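Local coordinates for peroxiredoxin (Akkermansia muciniphila, PDB 6KHX), which probably reduces hydrogen peroxide and organic hydroperoxides through redox-active cysteines, as a typical 2-Cys peroxiredoxin of the thioredoxin fold, at residues L38-K43 with V71-D76. Sequence-based numbering, arbitrary orientation.
Sequences LFFYPK and VGCSTD
Phe39 and Tyr41 each lay a ring face on the neighbouring strand, and both do so on the same side of the sheet. CE1 of Phe39 comes 3.6 Å from CA of Gly72, a CH-pi contact over the ring face. Tyr41 does likewise over Ser74, whose CB sits 3.6 Å from the centre of the ring, 17° off its normal. With CG between the backbone N and the carbonyl carbon (chi1 63°), the Tyr41 ring is swung back over the second strand, and its OH is hydrogen-bonded to Asp44 OD1. An alanine in place of Tyr41 would probably leave Ser74 CB without its aromatic cover and Asp44 without its hydroxyl partner. Between the two strands, which run parallel, Phe39 N donates a hydrogen bond to Val71 O (2.9 Å), Tyr41 N one to Cys73 O (3.1 Å), and the one from Cys73 N to Phe39 O is weak. On the other face Leu38 CD1 touches Val71 CG1, and Cys73 SG lies 3.7 Å from Phe40 CE2, oblique to that ring.

Past Tyr41 the close packing gives way to water, although the residues remain buried. Pro42 O accepts from two waters; one in turn accepts from Thr75 N, the other donates to Asp76 OD1. Ser74 OG donates to Asp76 OD2 at 2.7 Å, and that oxygen also takes the N-H of Asp44. Lys43 NZ forms salt bridges with Glu133 and with Glu78 of the second subunit.

These are adjacent parallel strands of the thioredoxin-fold sheet, joined by a crossover through helices 48-58 and 60-65. Strand 138-143 flanks 35-40 and strand 101-103 flanks 68-74, while helices 48-58 and 78-85 pack against Tyr41.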
loop_
_atom_site.group_PDB
_atom_site.type_symbol
_atom_site.label_atom_id
_atom_site.label_comp_id
_atom_site.label_asym_id
_atom_site.label_seq_id
_atom_site.Cartn_x
_atom_site.Cartn_y
_atom_site.Cartn_z
ATOM N N LEU B 38 -12.174 2.064 -41.363
ATOM C CA LEU B 38 -10.781 2.158 -40.936
ATOM C C LEU B 38 -10.194 0.753 -40.897
ATOM O O LEU B 38 -10.712 -0.112 -40.186
ATOM C CB LEU B 38 -10.684 2.825 -39.561
ATOM C CG LEU B 38 -9.315 2.868 -38.876
ATOM C CD1 LEU B 38 -8.379 3.797 -39.634
ATOM C CD2 LEU B 38 -9.426 3.293 -37.415
ATOM N N PHE B 39 -9.134 0.509 -41.666
ATOM C CA PHE B 39 -8.542 -0.824 -41.675
ATOM C C PHE B 39 -7.035 -0.763 -41.442
ATOM O O PHE B 39 -6.331 0.087 -41.998
ATOM C CB PHE B 39 -8.874 -1.597 -42.980
ATOM C CG PHE B 39 -8.152 -1.107 -44.201
ATOM C CD1 PHE B 39 -8.617 -0.016 -44.913
ATOM C CD2 PHE B 39 -7.025 -1.769 -44.660
ATOM C CE1 PHE B 39 -7.952 0.427 -46.045
ATOM C CE2 PHE B 39 -6.358 -1.334 -45.796
ATOM C CZ PHE B 39 -6.821 -0.234 -46.487
ATOM N N PHE B 40 -6.564 -1.679 -40.597
ATOM C CA PHE B 40 -5.163 -1.854 -40.244
ATOM C C PHE B 40 -4.605 -3.079 -40.959
ATOM O O PHE B 40 -5.276 -4.120 -41.032
ATOM C CB PHE B 40 -4.999 -2.053 -38.728
ATOM C CG PHE B 40 -5.541 -0.927 -37.888
ATOM C CD1 PHE B 40 -6.901 -0.819 -37.636
ATOM C CD2 PHE B 40 -4.686 0.009 -37.325
ATOM C CE1 PHE B 40 -7.399 0.209 -36.859
ATOM C CE2 PHE B 40 -5.177 1.037 -36.541
ATOM C CZ PHE B 40 -6.534 1.138 -36.304
ATOM N N TYR B 41 -3.362 -2.959 -41.420
ATOM C CA TYR B 41 -2.552 -4.020 -42.001
ATOM C C TYR B 41 -1.173 -3.994 -41.359
ATOM O O TYR B 41 -0.741 -2.954 -40.850
ATOM C CB TYR B 41 -2.429 -3.864 -43.525
ATOM C CG TYR B 41 -1.725 -2.604 -43.964
ATOM C CD1 TYR B 41 -2.410 -1.396 -44.050
ATOM C CD2 TYR B 41 -0.378 -2.621 -44.301
ATOM C CE1 TYR B 41 -1.772 -0.239 -44.455
ATOM C CE2 TYR B 41 0.270 -1.474 -44.709
ATOM C CZ TYR B 41 -0.428 -0.284 -44.785
ATOM O OH TYR B 41 0.221 0.866 -45.190
ATOM N N PRO B 42 -0.437 -5.128 -41.382
ATOM C CA PRO B 42 0.809 -5.218 -40.598
ATOM C C PRO B 42 2.018 -4.459 -41.129
ATOM O O PRO B 42 2.658 -3.732 -40.362
ATOM C CB PRO B 42 1.092 -6.728 -40.566
ATOM C CG PRO B 42 0.350 -7.289 -41.724
ATOM C CD PRO B 42 -0.877 -6.449 -41.869
ATOM N N LYS B 43 2.369 -4.619 -42.404
ATOM C CA LYS B 43 3.657 -4.122 -42.875
ATOM C C LYS B 43 3.561 -3.613 -44.308
ATOM O O LYS B 43 3.003 -4.296 -45.173
ATOM C CB LYS B 43 4.707 -5.235 -42.809
ATOM C CG LYS B 43 5.391 -5.417 -41.470
ATOM C CD LYS B 43 6.360 -6.584 -41.537
ATOM C CE LYS B 43 6.712 -7.091 -40.158
ATOM N NZ LYS B 43 7.497 -8.346 -40.228
ATOM N N VAL B 71 -10.002 4.680 -44.882
ATOM C CA VAL B 71 -8.736 5.052 -44.260
ATOM C C VAL B 71 -7.991 3.775 -43.907
ATOM O O VAL B 71 -8.533 2.913 -43.204
ATOM C CB VAL B 71 -8.936 5.917 -43.000
ATOM C CG1 VAL B 71 -7.594 6.316 -42.404
ATOM C CG2 VAL B 71 -9.778 7.148 -43.293
ATOM N N GLY B 72 -6.760 3.650 -44.404
ATOM C CA GLY B 72 -5.879 2.569 -44.020
ATOM C C GLY B 72 -4.845 3.022 -43.003
ATOM O O GLY B 72 -4.544 4.206 -42.876
ATOM N N CYS B 73 -4.275 2.053 -42.293
ATOM C CA CYS B 73 -3.324 2.365 -41.240
ATOM C C CYS B 73 -2.416 1.172 -40.982
ATOM O O CYS B 73 -2.882 0.031 -40.900
ATOM C CB CYS B 73 -4.051 2.748 -39.947
ATOM S SG CYS B 73 -2.947 3.132 -38.578
ATOM N N SER B 74 -1.125 1.459 -40.816
ATOM C CA SER B 74 -0.158 0.499 -40.304
ATOM C C SER B 74 0.824 1.250 -39.421
ATOM O O SER B 74 0.852 2.486 -39.405
ATOM C CB SER B 74 0.590 -0.226 -41.431
ATOM O OG SER B 74 1.695 0.544 -41.882
ATOM N N THR B 75 1.660 0.497 -38.702
ATOM C CA THR B 75 2.640 1.102 -37.810
ATOM C C THR B 75 3.926 1.493 -38.525
ATOM O O THR B 75 4.914 1.813 -37.858
ATOM C CB THR B 75 2.957 0.178 -36.625
ATOM O OG1 THR B 75 3.466 -1.077 -37.090
ATOM C CG2 THR B 75 1.714 -0.059 -35.783
ATOM N N ASP B 76 3.943 1.452 -39.858
ATOM C CA ASP B 76 5.060 1.977 -40.629
ATOM C C ASP B 76 5.017 3.503 -40.667
ATOM O O ASP B 76 3.983 4.132 -40.419
ATOM C CB ASP B 76 5.037 1.427 -42.052
ATOM C CG ASP B 76 5.090 -0.080 -42.083
ATOM O OD1 ASP B 76 6.144 -0.648 -41.724
ATOM O OD2 ASP B 76 4.068 -0.695 -42.440
HETATM O O HOH W 1 1.483 -2.449 -38.197
HETATM O O HOH W 2 5.232 -2.646 -39.878
#